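Local atomic coordinates of L-isoleucine-4-hydroxylase (Bacillus thuringiensis, PDB entry 6LNH), a protein that catalyses the iron- and 2-oxoglutarate-dependent hydroxylation of L-isoleucine to (4S)-4-hydroxy-L-isoleucine, and also hydroxylates or sulfoxidises several related amino acids. Residues H24-K29 with T130-K135; I195-S198 with I202-F205; L215-G218 with F222-V225. All coordinates share one frame; numbering follows the deposited sequence.

Overall arrangement
Followed from the N terminus, the chain makes its three contacts in series, none enclosing or crossing another. Contact 1 closes a loop of 100 residues, bringing helix 19-29 against the end of helix 120-134. Contact 2 then closes a short hairpin between strands 189-196 and 204-206 of the three-stranded sheet. Contact 3 follows about ten residues on and closes a loop of only three residues, between strand 214-218 of the large sheet and strand 222-229 of the small one. Phe-26 carries contact 1 onto 215-218, touching Val-216 and Gly-218, while Ile-195 of contact 2 packs on Phe-217. Helices, large sheet and small sheet are thus tied together, with contact 3 supplying one of the iron ligands, His-223.

Contact 1 of 3, residues H24-K29 with T130-K135; sequences HEFESK and TEFAFK
The aromatic part of this contact is a single pair, Phe-26 and Phe-132, reaching between helix 19-29 and the end of helix 120-134, whose backbones stay well apart, with the two CA atoms 10.1 Å from each other. The rings form an offset edge-to-face pair, the edge of Phe-132 turned toward the face of Phe-26, with planes at 68° and centroids 5.7 Å apart. CE1 of Phe-132 is 3.7 Å from CD2 of Phe-26, and CZ of Phe-132 lies 3.8 Å from CB of Phe-26, which sits in the plane of the Phe-132 ring. With CG opposite the backbone N (chi1 -177°), Phe-132 extends its ring across the gap. Phe-178 of the large sheet adds a second edge-to-face partner to Phe-132.

The polar groups work beside this pair rather than through it. Glu-27 OE2 takes a hydrogen bond from the backbone N of Asn-137, just past helix 120-134. On helix 19-29 itself, Lys-29 NZ meets Glu-25 OE2 at 2.9 Å from above the carboxylate plane, a salt bridge one turn apart.

No hydrogen bond links the two segments, which implies that two buried rings, held by dispersion and weak edge-to-face electrostatics, provide most of their direct adhesion.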
loop_
_atom_site.group_PDB
_atom_site.type_symbol
_atom_site.label_atom_id
_atom_site.label_comp_id
_atom_site.label_asym_id
_atom_site.label_seq_id
_atom_site.Cartn_x
_atom_site.Cartn_y
_atom_site.Cartn_z
ATOM N N HIS C 24 26.536 -13.830 -15.128
ATOM C CA HIS C 24 27.740 -13.701 -14.267
ATOM C C HIS C 24 27.319 -13.253 -12.864
ATOM O O HIS C 24 27.847 -13.812 -11.891
ATOM C CB HIS C 24 28.769 -12.757 -14.901
ATOM C CG HIS C 24 30.019 -12.620 -14.098
ATOM N ND1 HIS C 24 30.005 -12.557 -12.720
ATOM C CD2 HIS C 24 31.315 -12.536 -14.469
ATOM C CE1 HIS C 24 31.239 -12.437 -12.276
ATOM N NE2 HIS C 24 32.063 -12.423 -13.329
ATOM N N GLU C 25 26.401 -12.286 -12.771
ATOM C CA GLU C 25 25.950 -11.826 -11.460
ATOM C C GLU C 25 25.225 -12.933 -10.708
ATOM O O GLU C 25 25.447 -13.128 -9.506
ATOM C CB GLU C 25 25.050 -10.596 -11.596
ATOM C CG GLU C 25 24.657 -10.002 -10.248
ATOM C CD GLU C 25 23.949 -8.665 -10.359
ATOM O OE1 GLU C 25 23.729 -8.192 -11.494
ATOM O OE2 GLU C 25 23.617 -8.085 -9.303
ATOM N N PHE C 26 24.346 -13.660 -11.397
ATOM C CA PHE C 26 23.632 -14.765 -10.765
ATOM C C PHE C 26 24.601 -15.814 -10.234
ATOM O O PHE C 26 24.417 -16.340 -9.130
ATOM C CB PHE C 26 22.655 -15.388 -11.765
ATOM C CG PHE C 26 22.116 -16.725 -11.341
ATOM C CD1 PHE C 26 21.255 -16.831 -10.262
ATOM C CD2 PHE C 26 22.463 -17.877 -12.028
ATOM C CE1 PHE C 26 20.750 -18.060 -9.873
ATOM C CE2 PHE C 26 21.965 -19.107 -11.645
ATOM C CZ PHE C 26 21.107 -19.200 -10.568
ATOM N N GLU C 27 25.644 -16.127 -11.006
ATOM C CA GLU C 27 26.592 -17.159 -10.598
ATOM C C GLU C 27 27.416 -16.750 -9.382
ATOM O O GLU C 27 27.731 -17.593 -8.534
ATOM C CB GLU C 27 27.500 -17.504 -11.774
ATOM C CG GLU C 27 26.775 -18.315 -12.816
ATOM C CD GLU C 27 27.633 -18.694 -13.996
ATOM O OE1 GLU C 27 28.623 -17.988 -14.282
ATOM O OE2 GLU C 27 27.319 -19.720 -14.633
ATOM N N SER C 28 27.784 -15.472 -9.273
ATOM C CA SER C 28 28.571 -15.042 -8.120
ATOM C C SER C 28 27.693 -14.818 -6.893
ATOM O O SER C 28 28.137 -15.040 -5.759
ATOM C CB SER C 28 29.367 -13.777 -8.454
ATOM O OG SER C 28 28.678 -12.609 -8.059
ATOM N N LYS C 29 26.449 -14.379 -7.099
ATOM C CA LYS C 29 25.555 -14.071 -5.990
ATOM C C LYS C 29 24.656 -15.235 -5.591
ATOM O O LYS C 29 24.282 -15.337 -4.417
ATOM C CB LYS C 29 24.680 -12.868 -6.347
ATOM C CG LYS C 29 25.080 -11.562 -5.680
ATOM C CD LYS C 29 24.411 -10.375 -6.360
ATOM C CE LYS C 29 22.951 -10.679 -6.679
ATOM N NZ LYS C 29 22.208 -9.492 -7.186
ATOM N N THR C 130 15.096 -20.751 -20.363
ATOM C CA THR C 130 15.953 -21.813 -20.876
ATOM C C THR C 130 17.269 -21.254 -21.396
ATOM O O THR C 130 18.339 -21.816 -21.133
ATOM C CB THR C 130 15.221 -22.590 -21.970
ATOM O OG1 THR C 130 13.988 -23.099 -21.448
ATOM C CG2 THR C 130 16.062 -23.753 -22.444
ATOM N N GLU C 131 17.212 -20.143 -22.134
ATOM C CA GLU C 131 18.428 -19.555 -22.681
ATOM C C GLU C 131 19.327 -19.019 -21.574
ATOM O O GLU C 131 20.557 -19.068 -21.684
ATOM C CB GLU C 131 18.061 -18.441 -23.663
ATOM C CG GLU C 131 19.228 -17.598 -24.156
ATOM C CD GLU C 131 18.788 -16.540 -25.156
ATOM O OE1 GLU C 131 17.901 -16.836 -25.986
ATOM O OE2 GLU C 131 19.325 -15.411 -25.114
ATOM N N PHE C 132 18.726 -18.525 -20.486
ATOM C CA PHE C 132 19.508 -18.090 -19.333
ATOM C C PHE C 132 20.116 -19.282 -18.607
ATOM O O PHE C 132 21.296 -19.255 -18.238
ATOM C CB PHE C 132 18.615 -17.263 -18.397
ATOM C CG PHE C 132 19.325 -16.693 -17.179
ATOM C CD1 PHE C 132 19.878 -17.511 -16.200
ATOM C CD2 PHE C 132 19.412 -15.323 -17.009
ATOM C CE1 PHE C 132 20.515 -16.976 -15.102
ATOM C CE2 PHE C 132 20.044 -14.780 -15.905
ATOM C CZ PHE C 132 20.597 -15.610 -14.950
ATOM N N ALA C 133 19.333 -20.340 -18.403
ATOM C CA ALA C 133 19.840 -21.501 -17.679
ATOM C C ALA C 133 21.014 -22.137 -18.411
ATOM O O ALA C 133 22.023 -22.497 -17.794
ATOM C CB ALA C 133 18.719 -22.518 -17.466
ATOM N N PHE C 134 20.897 -22.283 -19.733
ATOM C CA PHE C 134 21.959 -22.879 -20.537
ATOM C C PHE C 134 23.238 -22.056 -20.570
ATOM O O PHE C 134 24.310 -22.618 -20.806
ATOM C CB PHE C 134 21.454 -23.116 -21.955
ATOM C CG PHE C 134 20.522 -24.273 -22.057
ATOM C CD1 PHE C 134 20.447 -25.188 -21.023
ATOM C CD2 PHE C 134 19.720 -24.452 -23.167
ATOM C CE1 PHE C 134 19.598 -26.258 -21.093
ATOM C CE2 PHE C 134 18.865 -25.532 -23.243
ATOM C CZ PHE C 134 18.801 -26.435 -22.200
ATOM N N LYS C 135 23.168 -20.747 -20.368
ATOM C CA LYS C 135 24.387 -19.948 -20.375
ATOM C C LYS C 135 25.041 -19.850 -19.004
ATOM O O LYS C 135 26.033 -19.129 -18.858
ATOM C CB LYS C 135 24.108 -18.559 -20.963
ATOM C CG LYS C 135 23.611 -18.670 -22.406
ATOM C CD LYS C 135 22.987 -17.401 -22.957
ATOM C CE LYS C 135 23.429 -17.162 -24.400
ATOM N NZ LYS C 135 24.913 -17.110 -24.539
#

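Contact 2 of 3, residues I195-S198 with I202-F205; sequences IANS and INQF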
loop_
_atom_site.group_PDB
_atom_site.type_symbol
_atom_site.label_atom_id
_atom_site.label_comp_id
_atom_site.label_asym_id
_atom_site.label_seq_id
_atom_site.Cartn_x
_atom_site.Cartn_y
_atom_site.Cartn_z
ATOM N N ILE C 195 16.596 -13.843 0.890
ATOM C CA ILE C 195 17.835 -14.504 0.498
ATOM C C ILE C 195 18.763 -14.536 1.701
ATOM O O ILE C 195 18.977 -13.507 2.356
ATOM C CB ILE C 195 18.517 -13.805 -0.691
ATOM C CG1 ILE C 195 17.532 -13.620 -1.846
ATOM C CG2 ILE C 195 19.729 -14.610 -1.149
ATOM C CD1 ILE C 195 17.012 -14.919 -2.418
ATOM N N ALA C 196 19.307 -15.713 1.991
ATOM C CA ALA C 196 20.220 -15.892 3.108
ATOM C C ALA C 196 21.394 -16.744 2.657
ATOM O O ALA C 196 21.198 -17.861 2.171
ATOM C CB ALA C 196 19.506 -16.560 4.288
ATOM N N ASN C 197 22.613 -16.229 2.840
ATOM C CA ASN C 197 23.793 -17.052 2.593
ATOM C C ASN C 197 23.866 -18.200 3.586
ATOM O O ASN C 197 24.305 -19.303 3.243
ATOM C CB ASN C 197 25.061 -16.201 2.655
ATOM C CG ASN C 197 25.020 -15.024 1.703
ATOM O OD1 ASN C 197 24.148 -14.943 0.839
ATOM N ND2 ASN C 197 25.974 -14.111 1.846
ATOM N N SER C 198 23.442 -17.958 4.818
ATOM C CA SER C 198 23.332 -18.970 5.850
ATOM C C SER C 198 22.057 -18.785 6.579
ATOM O O SER C 198 21.430 -17.678 6.526
ATOM C CB SER C 198 24.513 -18.894 6.832
ATOM O OG SER C 198 24.725 -17.555 7.248
ATOM N N ILE C 202 19.555 -12.734 7.333
ATOM C CA ILE C 202 18.846 -12.414 6.062
ATOM C C ILE C 202 19.727 -11.394 5.336
ATOM O O ILE C 202 20.007 -10.340 5.928
ATOM C CB ILE C 202 17.433 -11.871 6.343
ATOM C CG1 ILE C 202 16.636 -12.823 7.237
ATOM C CG2 ILE C 202 16.702 -11.573 5.046
ATOM C CD1 ILE C 202 16.597 -14.244 6.738
ATOM N N ASN C 203 20.161 -11.712 4.115
ATOM C CA ASN C 203 21.078 -10.812 3.369
ATOM C C ASN C 203 20.298 -9.902 2.420
ATOM O O ASN C 203 20.699 -8.740 2.270
ATOM C CB ASN C 203 22.134 -11.611 2.603
ATOM C CG ASN C 203 22.999 -12.454 3.512
ATOM O OD1 ASN C 203 22.636 -13.571 3.864
ATOM N ND2 ASN C 203 24.145 -11.922 3.897
ATOM N N GLN C 204 19.235 -10.414 1.801
ATOM C CA GLN C 204 18.476 -9.590 0.829
ATOM C C GLN C 204 16.971 -9.791 1.017
ATOM O O GLN C 204 16.557 -10.908 1.365
ATOM C CB GLN C 204 18.918 -9.931 -0.595
ATOM C CG GLN C 204 18.302 -9.039 -1.659
ATOM C CD GLN C 204 18.951 -7.679 -1.736
ATOM O OE1 GLN C 204 18.584 -6.842 -2.555
ATOM N NE2 GLN C 204 19.928 -7.449 -0.875
ATOM N N PHE C 205 16.201 -8.722 0.799
ATOM C CA PHE C 205 14.721 -8.742 0.905
ATOM C C PHE C 205 14.150 -8.302 -0.445
ATOM O O PHE C 205 14.403 -7.163 -0.858
ATOM C CB PHE C 205 14.255 -7.820 2.033
ATOM C CG PHE C 205 12.765 -7.780 2.249
ATOM C CD1 PHE C 205 11.933 -7.153 1.338
ATOM C CD2 PHE C 205 12.195 -8.361 3.370
ATOM C CE1 PHE C 205 10.563 -7.117 1.540
ATOM C CE2 PHE C 205 10.825 -8.322 3.570
ATOM C CZ PHE C 205 10.012 -7.699 2.656
#
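A classic beta bulge distorts the pairing near the turn of this hairpin: Asn-203 and Gln-204 both stand opposite Ile-195, and its carbonyl oxygen accepts from both of their backbone N-H groups. The bond from Asn-203 N to Ile-195 O is the shorter, 2.8 Å, and approaches nearly along the C=O axis. Gln-204 N reaches the same oxygen at 3.2 Å, tilted from the carbonyl plane. Ile-195 N returns a bond to Gln-204 O at 3.0 Å, completing an antiparallel hydrogen-bonded pair. On one face of the sheet Ile-195 CB lies 3.9 Å from Gln-204 CB.

Beyond the bulge a side chain takes over from the backbone. Asn-203 places CG beside its own backbone N (chi1 -60°), and OD1 then receives Asn-197 N at 2.8 Å in an almost straight bond (170°), the donor standing above the carbonyl plane. The two asparagine amides stack with planes 13° apart, ND2 over ND2 at 3.5 Å. Asn-203 ND2 is in turn bonded to Glu-201 OE2, which probably helps fix the rotation of that amide.

Gln-204 OE1 is bonded to Lys-158 NZ of the second subunit, and Ile-202 packs on Phe-163 of that subunit, so the hairpin also belongs to a subunit interface. Chemically, a doubly used carbonyl and a side-chain amide carry hydrogen bonding one step past the last strand pair, toward the turn.

Contact 3 of 3, residues L215-G218 with F222-V225; sequences LVFG and FHAV. With FE (Fe (III) ion), chain M.
Phe-217 lies flat against His-223, one of the iron ligands in the double-stranded beta-helix (cupin) fold of the 2-oxoglutarate-dependent dioxygenases. Together with His-170 and Asp-172, His-223 makes up the facial triad of two histidines and one carboxylate in this enzyme. The two segments lie on strands of different sheets, 215-218 in the large sheet and 222-225 in the small one, so the rings meet in the interior between them.

The aromatic interaction is a face-to-face stack, with centroids 4.0 Å apart and planes only 9° from parallel. Phe-217 CG comes to 3.8 Å from His-223 ND1, and His-223 CG sits over the centre of the phenyl ring. A CH-pi contact extends the overlap: His-223 CB stands over the same face, 4.2 Å from the Phe-217 centroid. The imidazole can lie this way because His-223 CG falls between the backbone N and the carbonyl carbon (chi1 74°), bringing ring and CB together over the phenyl face.

Ile-195 and Leu-179 add apolar packing beside the stack: Ile-195 CD1 packs on the Phe-217 ring and lies beside His-223 CB, and Leu-179 touches Phe-217. The ring of His-170, a fellow iron ligand, meets the imidazole of His-223 edge-to-face. This setting probably limits how far the imidazole can turn and helps keep NE2 directed at the metal.

Metal coordination uses the far edge of the same ring. The iron, which also binds two waters, lies in the imidazole plane, and His-223 NE2 reaches it at 2.6 Å.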
loop_
_atom_site.group_PDB
_atom_site.type_symbol
_atom_site.label_atom_id
_atom_site.label_comp_id
_atom_site.label_asym_id
_atom_site.label_seq_id
_atom_site.Cartn_x
_atom_site.Cartn_y
_atom_site.Cartn_z
ATOM N N LEU C 215 12.395 -13.514 -10.117
ATOM C CA LEU C 215 13.505 -13.820 -9.226
ATOM C C LEU C 215 14.019 -15.211 -9.564
ATOM O O LEU C 215 13.235 -16.164 -9.634
ATOM C CB LEU C 215 13.071 -13.763 -7.759
ATOM C CG LEU C 215 14.147 -13.661 -6.680
ATOM C CD1 LEU C 215 13.468 -13.739 -5.329
ATOM C CD2 LEU C 215 15.201 -14.753 -6.819
ATOM N N VAL C 216 15.324 -15.324 -9.794
ATOM C CA VAL C 216 15.963 -16.593 -10.129
ATOM C C VAL C 216 16.822 -17.044 -8.948
ATOM O O VAL C 216 17.554 -16.239 -8.358
ATOM C CB VAL C 216 16.765 -16.477 -11.440
ATOM C CG1 VAL C 216 15.952 -15.703 -12.469
ATOM C CG2 VAL C 216 18.097 -15.808 -11.232
ATOM N N PHE C 217 16.687 -18.314 -8.568
ATOM C CA PHE C 217 17.412 -18.892 -7.443
ATOM C C PHE C 217 18.401 -19.952 -7.907
ATOM O O PHE C 217 18.082 -20.779 -8.766
ATOM C CB PHE C 217 16.475 -19.552 -6.427
ATOM C CG PHE C 217 15.386 -18.664 -5.911
ATOM C CD1 PHE C 217 15.680 -17.528 -5.176
ATOM C CD2 PHE C 217 14.059 -18.999 -6.117
ATOM C CE1 PHE C 217 14.666 -16.727 -4.682
ATOM C CE2 PHE C 217 13.043 -18.204 -5.630
ATOM C CZ PHE C 217 13.346 -17.066 -4.912
ATOM N N GLY C 218 19.596 -19.933 -7.317
ATOM C CA GLY C 218 20.500 -21.059 -7.357
ATOM C C GLY C 218 20.571 -21.720 -5.987
ATOM O O GLY C 218 19.945 -21.288 -5.022
ATOM N N PHE C 222 20.367 -19.909 0.514
ATOM C CA PHE C 222 19.031 -20.269 0.948
ATOM C C PHE C 222 18.055 -19.181 0.530
ATOM O O PHE C 222 18.421 -18.017 0.346
ATOM C CB PHE C 222 18.971 -20.456 2.466
ATOM C CG PHE C 222 19.731 -21.649 2.965
ATOM C CD1 PHE C 222 21.108 -21.600 3.102
ATOM C CD2 PHE C 222 19.067 -22.814 3.309
ATOM C CE1 PHE C 222 21.810 -22.695 3.567
ATOM C CE2 PHE C 222 19.763 -23.911 3.774
ATOM C CZ PHE C 222 21.138 -23.851 3.902
ATOM N N HIS C 223 16.797 -19.574 0.377
ATOM C CA HIS C 223 15.738 -18.614 0.134
ATOM C C HIS C 223 14.506 -19.045 0.909
ATOM O O HIS C 223 14.425 -20.163 1.426
ATOM C CB HIS C 223 15.424 -18.473 -1.363
ATOM C CG HIS C 223 14.677 -19.635 -1.939
ATOM N ND1 HIS C 223 15.298 -20.644 -2.643
ATOM C CD2 HIS C 223 13.360 -19.953 -1.908
ATOM C CE1 HIS C 223 14.397 -21.530 -3.028
ATOM N NE2 HIS C 223 13.214 -21.135 -2.593
ATOM N N ALA C 224 13.542 -18.137 0.983
ATOM C CA ALA C 224 12.257 -18.430 1.591
ATOM C C ALA C 224 11.252 -17.439 1.034
ATOM O O ALA C 224 11.619 -16.402 0.475
ATOM C CB ALA C 224 12.317 -18.350 3.120
ATOM N N VAL C 225 9.978 -17.764 1.198
ATOM C CA VAL C 225 8.898 -16.837 0.896
ATOM C C VAL C 225 8.047 -16.693 2.152
ATOM O O VAL C 225 7.588 -17.688 2.725
ATOM C CB VAL C 225 8.072 -17.278 -0.328
ATOM C CG1 VAL C 225 7.405 -18.630 -0.116
ATOM C CG2 VAL C 225 7.054 -16.208 -0.692
HETATM FE FE FE M . 11.015 -22.484 -2.570
HETATM O O HOH W 1 11.107 -21.653 -4.724
HETATM O O HOH W 2 9.004 -23.411 -3.486
#